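Local coordinates for phenylacetic acid degradation protein paaI (Escherichia coli, PDB 2FS2) that hydrolyses acyl-CoA thioesters in phenylacetate degradation, working as a tetrameric hot-dog-fold thioesterase that prefers ring-hydroxylated phenylacetyl-CoA substrates, at residues N70-A75 / G109-E114; E15-A20 / F65-N70; F58-T63 / L95-Q100; I27-M30 / A35-T38. All coordinates share one frame; numbering follows the deposited sequence.

Contact 1: residues N70-A75 / G109-E114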
# COMPACT_ATOMS: atom_id res chain seq x y z
N ASN B 70 -0.48 19.03 9.10
CA ASN B 70 0.12 19.93 10.10
C ASN B 70 -0.74 21.12 10.33
O ASN B 70 -0.45 21.94 11.20
CB ASN B 70 1.55 20.30 9.73
CG ASN B 70 2.53 19.17 10.14
OD1 ASN B 70 2.86 19.04 11.31
ND2 ASN B 70 2.92 18.32 9.18
N SER B 71 -1.85 21.15 9.62
CA SER B 71 -2.69 22.34 9.54
C SER B 71 -3.45 22.61 10.80
O SER B 71 -3.92 23.71 10.92
CB SER B 71 -3.74 22.18 8.45
OG SER B 71 -4.63 21.17 8.81
N GLN B 72 -3.65 21.58 11.66
CA GLN B 72 -4.35 21.73 12.91
C GLN B 72 -3.40 22.31 13.96
O GLN B 72 -3.81 22.62 15.05
CB GLN B 72 -4.97 20.40 13.44
CG GLN B 72 -5.78 19.45 12.46
CD GLN B 72 -4.86 18.67 11.33
OE1 GLN B 72 -5.44 18.04 10.43
NE2 GLN B 72 -3.48 18.78 11.39
N GLY B 73 -2.12 22.49 13.67
CA GLY B 73 -1.18 23.01 14.64
C GLY B 73 -0.37 22.00 15.42
O GLY B 73 0.40 22.41 16.26
N LEU B 74 -0.54 20.69 15.19
CA LEU B 74 0.22 19.62 15.86
C LEU B 74 1.25 18.99 14.94
O LEU B 74 0.88 18.39 13.95
CB LEU B 74 -0.74 18.50 16.27
CG LEU B 74 -1.59 19.19 17.34
CD1 LEU B 74 -2.95 18.51 17.51
CD2 LEU B 74 -0.79 19.41 18.68
N ALA B 75 2.53 19.11 15.27
CA ALA B 75 3.59 18.59 14.45
C ALA B 75 3.28 17.06 14.14
O ALA B 75 2.95 16.28 15.06
CB ALA B 75 4.95 18.74 15.21
N GLY B 109 -3.28 9.78 11.70
CA GLY B 109 -4.26 10.21 10.73
C GLY B 109 -4.09 9.57 9.37
O GLY B 109 -3.04 9.09 9.09
N VAL B 110 -5.14 9.54 8.58
CA VAL B 110 -5.06 9.15 7.18
C VAL B 110 -5.48 10.33 6.22
O VAL B 110 -6.50 10.96 6.43
CB VAL B 110 -5.96 7.92 6.87
CG1 VAL B 110 -5.67 7.40 5.41
CG2 VAL B 110 -5.60 6.75 7.85
N TYR B 111 -4.69 10.54 5.17
CA TYR B 111 -4.87 11.71 4.24
C TYR B 111 -4.73 11.15 2.84
O TYR B 111 -3.81 10.37 2.57
CB TYR B 111 -3.74 12.72 4.42
CG TYR B 111 -3.95 13.53 5.75
CD1 TYR B 111 -3.71 12.90 6.98
CD2 TYR B 111 -4.47 14.83 5.75
CE1 TYR B 111 -4.00 13.54 8.22
CE2 TYR B 111 -4.79 15.52 6.99
CZ TYR B 111 -4.48 14.85 8.20
OH TYR B 111 -4.83 15.39 9.37
N ASP B 112 -5.63 11.58 1.97
CA ASP B 112 -5.66 11.18 0.57
C ASP B 112 -5.18 12.39 -0.20
O ASP B 112 -5.69 13.48 0.05
CB ASP B 112 -7.06 10.96 0.15
CG ASP B 112 -7.51 9.52 0.43
OD1 ASP B 112 -6.69 8.81 1.08
OD2 ASP B 112 -8.59 8.99 0.02
N ILE B 113 -4.30 12.16 -1.17
CA ILE B 113 -3.80 13.25 -1.97
C ILE B 113 -4.06 12.85 -3.45
O ILE B 113 -3.85 11.70 -3.87
CB ILE B 113 -2.26 13.45 -1.77
CG1 ILE B 113 -1.84 14.17 -0.48
CG2 ILE B 113 -1.64 14.21 -3.00
CD1 ILE B 113 -2.18 13.39 0.88
N GLU B 114 -4.49 13.80 -4.25
CA GLU B 114 -4.59 13.52 -5.70
C GLU B 114 -3.80 14.59 -6.43
O GLU B 114 -4.00 15.78 -6.19
CB GLU B 114 -6.06 13.57 -6.09
CG GLU B 114 -6.30 13.44 -7.63
CD GLU B 114 -7.74 13.03 -7.98
OE1 GLU B 114 -8.63 13.19 -7.07
OE2 GLU B 114 -8.00 12.54 -9.15

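Contact 2: residues E15-A20 / F65-N70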
# COMPACT_ATOMS: atom_id res chain seq x y z
N GLU B 15 7.73 29.11 5.17
CA GLU B 15 8.78 30.13 5.30
C GLU B 15 10.14 29.50 5.49
O GLU B 15 11.10 30.06 5.05
CB GLU B 15 8.47 31.16 6.40
CG GLU B 15 7.57 32.38 6.01
CD GLU B 15 6.95 32.35 4.58
OE1 GLU B 15 7.68 32.63 3.57
OE2 GLU B 15 5.70 32.07 4.44
N ASN B 16 10.22 28.32 6.09
CA ASN B 16 11.48 27.60 6.06
C ASN B 16 11.43 26.23 5.36
O ASN B 16 12.09 25.28 5.78
CB ASN B 16 12.07 27.50 7.46
CG ASN B 16 11.09 26.90 8.45
OD1 ASN B 16 10.54 27.61 9.29
ND2 ASN B 16 10.89 25.57 8.37
N ASP B 17 10.66 26.11 4.29
CA ASP B 17 10.65 24.86 3.51
C ASP B 17 11.50 25.00 2.28
O ASP B 17 10.97 25.38 1.24
CB ASP B 17 9.23 24.62 3.03
CG ASP B 17 8.96 23.19 2.63
OD1 ASP B 17 9.85 22.48 2.08
OD2 ASP B 17 7.80 22.72 2.77
N ALA B 18 12.79 24.68 2.36
CA ALA B 18 13.64 24.84 1.15
C ALA B 18 13.40 23.81 0.04
O ALA B 18 13.59 24.16 -1.12
CB ALA B 18 15.17 24.91 1.48
N CYS B 19 13.00 22.57 0.37
CA CYS B 19 12.62 21.64 -0.69
C CYS B 19 11.45 22.18 -1.56
O CYS B 19 11.54 22.11 -2.80
CB CYS B 19 12.27 20.27 -0.11
SG CYS B 19 11.16 19.22 -1.16
N ALA B 20 10.39 22.72 -0.90
CA ALA B 20 9.21 23.29 -1.58
C ALA B 20 9.61 24.45 -2.42
O ALA B 20 9.27 24.50 -3.59
CB ALA B 20 8.15 23.75 -0.60
N PHE B 65 0.58 16.65 1.53
CA PHE B 65 0.33 15.86 2.72
C PHE B 65 0.85 16.54 4.10
O PHE B 65 0.13 16.56 5.09
CB PHE B 65 1.01 14.51 2.46
CG PHE B 65 0.95 13.56 3.59
CD1 PHE B 65 -0.19 13.42 4.34
CD2 PHE B 65 1.98 12.70 3.83
CE1 PHE B 65 -0.24 12.49 5.46
CE2 PHE B 65 1.89 11.72 4.91
CZ PHE B 65 0.79 11.70 5.74
N ALA B 66 2.11 16.98 4.13
CA ALA B 66 2.69 17.66 5.29
C ALA B 66 1.81 18.86 5.63
O ALA B 66 1.49 19.08 6.81
CB ALA B 66 4.23 18.10 5.04
N TYR B 67 1.34 19.62 4.61
CA TYR B 67 0.54 20.81 4.93
C TYR B 67 -0.81 20.45 5.54
O TYR B 67 -1.20 21.00 6.57
CB TYR B 67 0.43 21.79 3.71
CG TYR B 67 1.77 22.49 3.57
CD1 TYR B 67 2.85 21.86 3.01
CD2 TYR B 67 1.98 23.73 4.14
CE1 TYR B 67 4.10 22.46 2.95
CE2 TYR B 67 3.22 24.38 4.08
CZ TYR B 67 4.29 23.74 3.47
OH TYR B 67 5.52 24.38 3.45
N ALA B 68 -1.51 19.51 4.92
CA ALA B 68 -2.80 19.14 5.38
C ALA B 68 -2.68 18.53 6.82
O ALA B 68 -3.49 18.86 7.67
CB ALA B 68 -3.44 18.09 4.39
N CYS B 69 -1.70 17.67 7.08
CA CYS B 69 -1.69 17.04 8.38
C CYS B 69 -1.02 17.88 9.49
O CYS B 69 -0.99 17.45 10.67
CB CYS B 69 -1.05 15.67 8.35
SG CYS B 69 0.72 15.56 8.24
N ASN B 70 -0.48 19.03 9.10
CA ASN B 70 0.12 19.93 10.10
C ASN B 70 -0.74 21.12 10.33
O ASN B 70 -0.45 21.94 11.20
CB ASN B 70 1.55 20.30 9.73
CG ASN B 70 2.53 19.17 10.14
OD1 ASN B 70 2.86 19.04 11.31
ND2 ASN B 70 2.92 18.32 9.18

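Contact 3: residues F58-T63 / L95-Q100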
# COMPACT_ATOMS: atom_id res chain seq x y z
N PHE B 58 6.49 12.30 -6.03
CA PHE B 58 6.35 11.91 -4.64
C PHE B 58 6.51 13.18 -3.77
O PHE B 58 5.78 13.40 -2.84
CB PHE B 58 7.38 10.83 -4.23
CG PHE B 58 7.33 10.48 -2.75
CD1 PHE B 58 6.52 9.50 -2.29
CD2 PHE B 58 8.04 11.20 -1.81
CE1 PHE B 58 6.42 9.23 -0.91
CE2 PHE B 58 7.95 10.93 -0.44
CZ PHE B 58 7.15 9.95 -0.00
N SER B 59 7.42 14.06 -4.11
CA SER B 59 7.70 15.22 -3.25
C SER B 59 6.60 16.22 -3.25
O SER B 59 6.31 16.85 -2.18
CB SER B 59 8.95 15.95 -3.67
OG SER B 59 10.04 15.06 -3.51
N LEU B 60 5.93 16.33 -4.39
CA LEU B 60 4.82 17.17 -4.45
C LEU B 60 3.67 16.64 -3.59
O LEU B 60 2.95 17.40 -2.96
CB LEU B 60 4.37 17.30 -5.92
CG LEU B 60 3.07 18.08 -6.22
CD1 LEU B 60 3.17 19.57 -5.75
CD2 LEU B 60 2.80 18.07 -7.75
N ALA B 61 3.44 15.31 -3.65
CA ALA B 61 2.33 14.73 -2.91
C ALA B 61 2.60 14.86 -1.39
O ALA B 61 1.70 15.14 -0.61
CB ALA B 61 2.09 13.22 -3.34
N ASP B 62 3.84 14.75 -1.01
CA ASP B 62 4.28 14.65 0.36
C ASP B 62 4.24 16.03 0.91
O ASP B 62 4.04 16.23 2.10
CB ASP B 62 5.73 14.15 0.34
CG ASP B 62 6.32 13.88 1.75
OD1 ASP B 62 5.55 13.48 2.70
OD2 ASP B 62 7.54 13.98 1.99
N THR B 63 4.41 17.02 0.04
CA THR B 63 4.25 18.39 0.49
C THR B 63 2.78 18.73 0.77
O THR B 63 2.49 19.39 1.79
CB THR B 63 4.82 19.35 -0.57
OG1 THR B 63 6.21 19.10 -0.74
CG2 THR B 63 4.80 20.74 -0.10
N LEU B 95 0.90 21.13 -12.24
CA LEU B 95 0.42 19.98 -11.45
C LEU B 95 -0.12 20.51 -10.11
O LEU B 95 0.53 21.31 -9.45
CB LEU B 95 1.57 19.03 -11.19
CG LEU B 95 2.20 18.36 -12.40
CD1 LEU B 95 3.27 17.35 -12.02
CD2 LEU B 95 1.13 17.67 -13.22
N THR B 96 -1.31 20.09 -9.74
CA THR B 96 -1.96 20.52 -8.54
C THR B 96 -2.19 19.26 -7.67
O THR B 96 -2.77 18.28 -8.14
CB THR B 96 -3.28 21.20 -8.94
OG1 THR B 96 -3.02 22.23 -9.93
CG2 THR B 96 -3.82 22.05 -7.81
N ALA B 97 -1.68 19.28 -6.45
CA ALA B 97 -1.85 18.19 -5.46
C ALA B 97 -2.81 18.70 -4.39
O ALA B 97 -2.59 19.82 -3.82
CB ALA B 97 -0.46 17.76 -4.83
N THR B 98 -3.91 17.98 -4.18
CA THR B 98 -4.87 18.28 -3.19
C THR B 98 -4.86 17.17 -2.17
O THR B 98 -5.04 16.01 -2.52
CB THR B 98 -6.18 18.27 -3.82
OG1 THR B 98 -6.26 19.37 -4.78
CG2 THR B 98 -7.33 18.62 -2.87
N ALA B 99 -4.76 17.55 -0.89
CA ALA B 99 -4.69 16.58 0.16
C ALA B 99 -5.90 16.78 1.04
O ALA B 99 -6.23 17.90 1.38
CB ALA B 99 -3.41 16.83 0.90
N GLN B 100 -6.60 15.72 1.45
CA GLN B 100 -7.84 15.83 2.21
C GLN B 100 -7.72 14.80 3.34
O GLN B 100 -7.38 13.65 3.05
CB GLN B 100 -8.93 15.16 1.41
CG GLN B 100 -9.64 15.88 0.51
CD GLN B 100 -10.52 14.93 -0.30
OE1 GLN B 100 -11.49 14.39 0.23
NE2 GLN B 100 -10.16 14.71 -1.52

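Contact 4: residues I27-M30 / A35-T38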
# COMPACT_ATOMS: atom_id res chain seq x y z
N ILE B 27 1.65 27.28 -2.26
CA ILE B 27 0.41 26.88 -1.65
C ILE B 27 -0.67 27.79 -2.06
O ILE B 27 -0.53 28.98 -1.94
CB ILE B 27 0.44 26.95 -0.15
CG1 ILE B 27 1.60 26.17 0.36
CG2 ILE B 27 -0.83 26.29 0.40
CD1 ILE B 27 2.21 26.95 1.51
N ILE B 28 -1.79 27.21 -2.49
CA ILE B 28 -2.95 27.97 -3.00
C ILE B 28 -4.21 27.77 -2.21
O ILE B 28 -5.13 28.55 -2.34
CB ILE B 28 -3.21 27.73 -4.55
CG1 ILE B 28 -3.70 26.31 -4.82
CG2 ILE B 28 -1.85 27.99 -5.30
CD1 ILE B 28 -4.21 26.09 -6.37
N SER B 29 -4.29 26.75 -1.38
CA SER B 29 -5.52 26.68 -0.62
C SER B 29 -5.27 25.91 0.71
O SER B 29 -4.42 25.04 0.76
CB SER B 29 -6.64 26.10 -1.49
OG SER B 29 -7.88 25.96 -0.70
N MSE B 30 -5.99 26.26 1.76
CA MSE B 30 -5.70 25.73 3.12
C MSE B 30 -6.95 25.74 3.95
O MSE B 30 -7.69 26.71 4.02
CB MSE B 30 -4.67 26.57 3.95
CG MSE B 30 -3.25 26.55 3.54
SE MSE B 30 -2.48 24.63 3.55
CE MSE B 30 -3.05 23.97 5.41
N ALA B 35 -5.26 20.85 2.04
CA ALA B 35 -4.22 21.75 1.41
C ALA B 35 -4.15 21.45 -0.08
O ALA B 35 -4.32 20.29 -0.47
CB ALA B 35 -2.82 21.47 2.04
N VAL B 36 -3.84 22.45 -0.90
CA VAL B 36 -3.75 22.37 -2.35
C VAL B 36 -2.49 23.10 -2.66
O VAL B 36 -2.26 24.25 -2.14
CB VAL B 36 -4.95 23.03 -3.09
CG1 VAL B 36 -4.78 23.01 -4.61
CG2 VAL B 36 -6.26 22.40 -2.79
N VAL B 37 -1.59 22.46 -3.40
CA VAL B 37 -0.34 23.07 -3.70
C VAL B 37 -0.17 22.80 -5.17
O VAL B 37 -0.85 21.98 -5.77
CB VAL B 37 0.87 22.48 -2.84
CG1 VAL B 37 0.72 22.85 -1.32
CG2 VAL B 37 0.96 20.86 -3.01
N THR B 38 0.78 23.51 -5.73
CA THR B 38 0.92 23.61 -7.17
C THR B 38 2.40 23.65 -7.59
O THR B 38 3.24 24.08 -6.82
CB THR B 38 0.16 24.87 -7.58
OG1 THR B 38 -0.31 24.71 -8.93
CG2 THR B 38 1.10 26.04 -7.60

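Contact 1: residues N70-A75 / G109-E114
Gln72 and Tyr111 meet where the chain, leaving helix 54-70, makes a type I turn from Asn70 to Gly73 beside strand 108-116; the turn is closed by Gly73 N on Asn70 O at 3.0 Å, and Gly73 is the first residue to leave helical angles, with a positive phi of 96°. Across the contact a single pair of side chains does the touching. The Gln72 chain bends at CG (chi2 70°), which sends its amide out to the end of the tyrosine, and Gln72 OE1 stops 2.9 Å from Tyr111 OH. The amide oxygen sits at the ring's edge, close to its plane, while the amide plane itself stands 74° from the ring. Gln72 CD remains 3.8 Å from the hydroxyl oxygen of Tyr111, so the oxygen end of the amide faces the phenol. At its other end the amide has Gln72 NE2 on Cys69 O, a weak hydrogen bond back to the helix. Behind the hydroxyl, the Tyr111 ring lies against Ala68 and Cys69, in the layer between the helix and the curved sheet of the hot-dog fold. The hydroxyl has a stronger partner in Gln104, whose OE1 is hydrogen-bonded to Tyr111 OH. Two amide oxygens therefore lie close to one phenol oxygen, which has a single hydrogen to offer them, and Gln104 is the stronger partner of the two, while the weak NE2 bond helps to hold the Gln72 amide in place.

Contact 2: residues E15-A20 / F65-N70
Asp17 turns CG opposite its backbone N (chi1 -161°) and Tyr67 sets its ring opposite its own carbonyl carbon (chi1 -74°), and these two rotations bring the carboxylate to the hydroxyl edge of the ring, the two side chains coming from opposite directions. Asp17 is the N-cap of the short helix 18-22, and Tyr67 belongs to the long central helix 54-70 of the hot-dog fold, so the contact fastens the start of a peripheral helix to the core one. Tyr67 OH donates to Asp17 OD2 at 2.9 Å, using the oxygen's anti lone pair, the one that points away from OD1. Asp17 OD2 lies at the edge of the ring and in its plane. The carboxylate and ring planes are only 5° apart, so the two groups run on as one nearly flat unit.

The other oxygen is spent inside its own segment: Ala20 N reaches Asp17 OD1 at 3.0 Å, coming from above the carboxylate plane. With one oxygen capping the helix and the other accepting a hydrogen bond from the phenol, the carboxylate is held at both ends, and both donors would be expected to favour its charged form. The Tyr67 ring is also covered by Ala10, Met13 and Tyr14 of helix 2-15. Further along the central helix, Asn70 folds its amide back on the turn before it, where Asn70 ND2 donates to Ala66 O at 2.9 Å.

Contact 3: residues F58-T63 / L95-Q100
Ser59 O, the carbonyl oxygen just ahead of Leu60, the residue that packs on Leu95 and Ala97, is gripped twice by Thr63: Thr63 OG1 donates at 2.7 Å to Ser59 O, and Thr63 N at 2.9 Å to the same oxygen. The two donors arrive from opposite faces of the carbonyl plane, so the threonine hydroxyl joins the ordinary helical bond without displacing it. This is the central helix of the hot-dog fold, the "sausage" lying in the concave face of the antiparallel sheet, and the contact is a buried piece of that helix-sheet core.

Leu60 carries nearly all of it. Its CG is opposite the backbone N (chi1 174°), which extends the side chain from the helix down onto strand 94-101. There the branch point and one methyl settle on Ala97. Leu60 CG rests on Ala97 CB at 3.8 Å. Leu60 CD1 is a little farther from Ala97 CB, at 4.2 Å. The second methyl goes to the neighbouring inward-facing residue of the strand. The small side chain of Ala97 allows a close approach: Ala97 CB lies 3.9 Å from Leu60 O. Val37 and Ile115, on the strands flanking 94-101, continue the apolar bed under the leucine. On the other face of the helix, Phe58 meets Phe58 of the third subunit. Leu60 CD2 ends 3.8 Å from Leu95 CB.

Contact 4: residues I27-M30 / A35-T38
Ile28 leaves its CB in two directions over Val36 and Thr38, across an antiparallel hairpin whose strands run at 171°, with a classic beta bulge in strand 26-31. CG1 stands between the backbone N and carbonyl carbon (chi1 69°), and there Ile28 CG1 presses on Val36 CG1 at 3.5 Å, tighter than usual for two carbons. The tip follows the same methyl, with Ile28 CD1 at 3.6 Å from Val36 CG1. The other branch runs along the partner strand, and Ile28 CG2 reaches Thr38 CG2 at 4.2 Å.

The bulge arises because Ile28 and Ser29 both face Val36. Ile28 N donates to Val36 O at 3.0 Å, nearly straight, and Ser29 N adds a weak bond to that oxygen; in return Val36 N donates to Ser29 O at 3.1 Å. Ile27 and Val37 then pair on the face turned toward the central helix, where Leu60 and Ala64 cover Val37. Met30, a selenomethionine, lies on that face too, under Ala6, Trp7 and Ala10 of helix 2-15. Its chain curls back over the partner strand, leaving Met30 SE 3.5 Å from Ala35 CB.

Overall arrangement
From the N terminus, the cap of helix 18-22 opens the loop that contact 2 closes at helix 54-70. Contact 4, the short hairpin, is nested inside it and lays two strands beside that helix. Contact 3 opens before contact 2 has closed, so the two cross, and it ties the middle of the helix to strand 94-101, which hydrogen-bonds to strand 34-40 of contact 4. Contact 2 holds the C-terminal part of the helix to the cap of helix 18-22. Contact 1 starts at Asn70, where contact 2 ends, and crosses contact 3, joining the turn after the helix to strand 108-116, the next neighbour of 94-101. Tyr111 against Phe65 links contacts 1 and 2.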